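Side-chain contacts in predicted component of a thermophile-specific DNA repair system, contains a RAMP domain (Methanopyrus kandleri, PDB 4N0L), which is a type III-A CRISPR Csm3 protein with an RRM-like fold that binds crRNA and, as in its family, may act as an endonuclease: residues Cys276-Ser279 against Thr280-Leu284; Val305-Leu308 against Ser309-Glu312. One frame throughout, in Å; residues are numbered along the deposited sequence.

Interaction 1. Residues Cys276-Ser279 against Thr280-Leu284; sequences CARS and TGWYL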
# COMPACT_ATOMS: atom_id res chain seq x y z
N CYS A 276 -8.20 9.98 8.69
CA CYS A 276 -9.48 9.91 9.38
C CYS A 276 -9.63 8.62 10.18
O CYS A 276 -9.67 7.53 9.61
CB CYS A 276 -10.63 10.05 8.38
SG CYS A 276 -10.50 11.51 7.31
N ALA A 277 -9.71 8.76 11.49
CA ALA A 277 -9.66 7.60 12.39
C ALA A 277 -11.00 7.28 13.04
O ALA A 277 -11.74 8.17 13.47
CB ALA A 277 -8.61 7.84 13.46
N ARG A 278 -11.32 5.99 13.10
CA ARG A 278 -12.47 5.50 13.86
C ARG A 278 -12.08 4.29 14.69
O ARG A 278 -11.69 3.25 14.14
CB ARG A 278 -13.64 5.16 12.93
CG ARG A 278 -14.20 6.37 12.20
CD ARG A 278 -15.40 6.02 11.33
NE ARG A 278 -15.04 5.29 10.12
CZ ARG A 278 -15.76 5.31 9.00
NH1 ARG A 278 -16.87 6.05 8.94
NH2 ARG A 278 -15.38 4.61 7.94
N SER A 279 -12.16 4.42 16.01
CA SER A 279 -11.86 3.31 16.91
C SER A 279 -13.10 2.47 17.16
O SER A 279 -14.22 2.94 16.96
CB SER A 279 -11.30 3.83 18.24
OG SER A 279 -12.33 4.32 19.08
N THR A 280 -12.90 1.23 17.60
CA THR A 280 -14.00 0.31 17.87
C THR A 280 -14.97 0.89 18.91
O THR A 280 -16.19 0.82 18.73
CB THR A 280 -13.48 -1.05 18.37
OG1 THR A 280 -12.60 -1.63 17.39
CG2 THR A 280 -14.64 -2.01 18.64
N GLY A 281 -14.41 1.45 19.97
CA GLY A 281 -15.19 2.10 21.01
C GLY A 281 -16.11 3.19 20.52
O GLY A 281 -17.24 3.32 20.99
N TRP A 282 -15.62 3.98 19.57
CA TRP A 282 -16.36 5.12 19.03
C TRP A 282 -17.71 4.71 18.43
O TRP A 282 -18.67 5.48 18.46
CB TRP A 282 -15.51 5.85 17.98
CG TRP A 282 -16.26 6.85 17.15
CD1 TRP A 282 -16.46 8.17 17.45
CD2 TRP A 282 -16.89 6.62 15.88
NE1 TRP A 282 -17.19 8.78 16.44
CE2 TRP A 282 -17.46 7.85 15.48
CE3 TRP A 282 -17.03 5.51 15.06
CZ2 TRP A 282 -18.16 7.98 14.27
CZ3 TRP A 282 -17.72 5.64 13.87
CH2 TRP A 282 -18.28 6.87 13.49
N TYR A 283 -17.77 3.50 17.88
CA TYR A 283 -19.01 2.98 17.29
C TYR A 283 -20.16 2.90 18.30
O TYR A 283 -21.32 2.78 17.93
CB TYR A 283 -18.77 1.61 16.67
CG TYR A 283 -18.00 1.66 15.37
CD1 TYR A 283 -18.66 1.73 14.14
CD2 TYR A 283 -16.61 1.65 15.36
CE1 TYR A 283 -17.95 1.78 12.95
CE2 TYR A 283 -15.90 1.71 14.17
CZ TYR A 283 -16.58 1.77 12.97
OH TYR A 283 -15.87 1.82 11.79
N LEU A 284 -19.82 2.96 19.59
CA LEU A 284 -20.81 2.93 20.66
C LEU A 284 -21.41 4.32 20.85
O LEU A 284 -22.57 4.46 21.23
CB LEU A 284 -20.19 2.43 21.97
CG LEU A 284 -19.84 0.95 22.02
CD1 LEU A 284 -18.89 0.65 23.17
CD2 LEU A 284 -21.10 0.10 22.12
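Trp282 swings its CG anti to the backbone N (chi1 168°), which turns the indole back over the end of the strand that the chain has just left; Arg278, with chi1 at -65° and an extended chi2, lays CG and CD against it, and a bend at chi3 then turns the guanidinium end aside. The setting is the exit of strand 268-278, part of the antiparallel sheet of the RRM-like fold, where the chain goes through Ser279 into a 3-10 turn at 282-284. The methylenes of Arg278 do the packing: CG lies over a face of the indole, 4.2 Å from the centroid of its six-membered ring and 20° off the normal, a CH-pi contact, and CD comes to 3.5 Å from Trp282 CZ3. A long aliphatic stem with a charged end suits this partly exposed place, because it covers an aromatic face while NH1 reaches the backbone O of Arg315. Tyr283 comes in obliquely, its OH 3.9 Å from Arg278 NE.

Ser279 shapes the turn. Its O and OG both receive weak hydrogen bonds from Trp282 N, at 3.1 Å to O and 3.3 Å to OG, while OG is also bonded to Glu317 OE2. A small hydroxyl residue can thus link the start of the turn to the chain beside it. The regular i to i+3 bonds continue with Tyr283 N to Thr280 O and Leu284 N to Gly281 O. Ser279 O also lies near the plane of the tyrosine ring, at its edge, 3.2 Å from Tyr283 CD2. The two aromatic rings meet as well, with Trp282 CE3 3.8 Å above the centre of the Tyr283 ring.

Interaction 2. Residues Val305-Leu308 against Ser309-Glu312; sequences VTYL and SDLE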
# COMPACT_ATOMS: atom_id res chain seq x y z
N VAL A 305 -6.78 19.78 -3.85
CA VAL A 305 -7.27 18.41 -3.70
C VAL A 305 -8.71 18.36 -4.19
O VAL A 305 -9.65 18.50 -3.42
CB VAL A 305 -7.20 17.92 -2.23
CG1 VAL A 305 -7.60 16.45 -2.15
CG2 VAL A 305 -5.80 18.11 -1.67
N THR A 306 -8.87 18.13 -5.49
CA THR A 306 -10.16 18.26 -6.16
C THR A 306 -11.18 17.20 -5.77
O THR A 306 -12.38 17.40 -5.90
CB THR A 306 -9.99 18.24 -7.69
OG1 THR A 306 -9.68 16.91 -8.13
CG2 THR A 306 -8.88 19.18 -8.11
N TYR A 307 -10.68 16.06 -5.27
CA TYR A 307 -11.54 14.94 -4.92
C TYR A 307 -12.51 15.30 -3.80
O TYR A 307 -13.61 14.76 -3.72
CB TYR A 307 -10.69 13.74 -4.50
CG TYR A 307 -11.48 12.48 -4.19
CD1 TYR A 307 -12.43 11.99 -5.08
CD2 TYR A 307 -11.26 11.76 -3.02
CE1 TYR A 307 -13.14 10.83 -4.81
CE2 TYR A 307 -11.97 10.61 -2.74
CZ TYR A 307 -12.91 10.15 -3.64
OH TYR A 307 -13.61 9.00 -3.36
N LEU A 308 -12.09 16.22 -2.93
CA LEU A 308 -12.87 16.57 -1.76
C LEU A 308 -14.23 17.18 -2.13
O LEU A 308 -15.20 17.01 -1.40
CB LEU A 308 -12.09 17.53 -0.86
CG LEU A 308 -10.79 16.98 -0.27
CD1 LEU A 308 -10.21 17.92 0.77
CD2 LEU A 308 -10.98 15.58 0.31
N SER A 309 -14.29 17.87 -3.26
CA SER A 309 -15.53 18.50 -3.69
C SER A 309 -16.56 17.48 -4.18
O SER A 309 -17.75 17.79 -4.26
CB SER A 309 -15.26 19.52 -4.80
OG SER A 309 -14.49 20.61 -4.32
N ASP A 310 -16.11 16.27 -4.48
CA ASP A 310 -17.01 15.22 -4.97
C ASP A 310 -17.60 14.41 -3.82
O ASP A 310 -18.46 13.56 -4.04
CB ASP A 310 -16.27 14.29 -5.93
CG ASP A 310 -15.71 15.02 -7.14
OD1 ASP A 310 -16.12 16.17 -7.38
OD2 ASP A 310 -14.87 14.43 -7.85
N LEU A 311 -17.09 14.67 -2.63
CA LEU A 311 -17.43 13.90 -1.45
C LEU A 311 -18.43 14.58 -0.55
O LEU A 311 -18.38 15.77 -0.32
CB LEU A 311 -16.17 13.62 -0.64
CG LEU A 311 -15.43 12.31 -0.88
CD1 LEU A 311 -15.65 11.83 -2.30
CD2 LEU A 311 -13.96 12.45 -0.58
N GLU A 312 -19.35 13.78 -0.03
CA GLU A 312 -20.19 14.17 1.08
C GLU A 312 -19.38 13.85 2.33
O GLU A 312 -18.53 12.99 2.32
CB GLU A 312 -21.49 13.39 1.04
CG GLU A 312 -22.74 14.21 1.29
CD GLU A 312 -22.88 15.40 0.36
OE1 GLU A 312 -23.55 15.27 -0.67
OE2 GLU A 312 -22.34 16.48 0.68
O HOH W 1 -13.38 17.43 -8.59
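Tyr307 and Leu311 pack against each other across a succession of 3-10-type turns, in the loop that leads from helix 295-300 to strand 314-316 beside the sheet of the RRM-like fold. On this side the contact is tight. With chi1 at -176° the Tyr307 ring points away from the backbone N and lies beside the carbonyl carbon, where Leu311, four residues later, can reach over it. The forked end of the leucine spreads across the ring: CD1 sits over the face, 3.9 Å from the ring centroid and 26° off the normal in a CH-pi contact, while CD2 comes to 3.5 Å from Tyr307 CE2. A branched, purely apolar side chain fits such a face well, and Leu311 also touches Val11 and Pro293. Leu308 adds a looser methyl contact, CD2 to CD2 of Leu311, and its buried side chain packs on Val11 and Ala301.

The backbone closes these turns with three bonds from a residue to the one three before it: Ser309 N to Thr306 O at 3.3 Å, Asp310 N to Tyr307 O at 3.0 Å, and Leu311 N to Leu308 O at 3.2 Å.

The solvent side is opened by Ser309, exposed as a small hydroxyl residue can afford to be. The polar groups near it are held by the fold: Asp310 OD2 accepts from Thr181 N, and the buried Thr306 OG1 is hydrogen-bonded to Glu13 and Thr180. A water bridges the backbone and Asp310, 2.9 Å from Thr306 O and 3.2 Å from Asp310 OD1.

How the interactions relate
Interaction 1 comes first along the chain, and interaction 2 follows after strand 290-292 and helix 295-300. Their centres lie 23 Å apart and their nearest atoms about 8 Å, so they do not touch. What links them is strand 7-16 of the antiparallel sheet: it pairs with strand 268-278, in whose last part residues 276-278 lie, and its Val11 touches Cys276 as well as Leu308 and Leu311 of the loop packed on the sheet. The chain then runs from 305-312 into strand 314-316 and returns to interaction 1 through Arg315 and Glu317. Both are local turns that join peripheral chain to the RRM-like core, away from the zinc site.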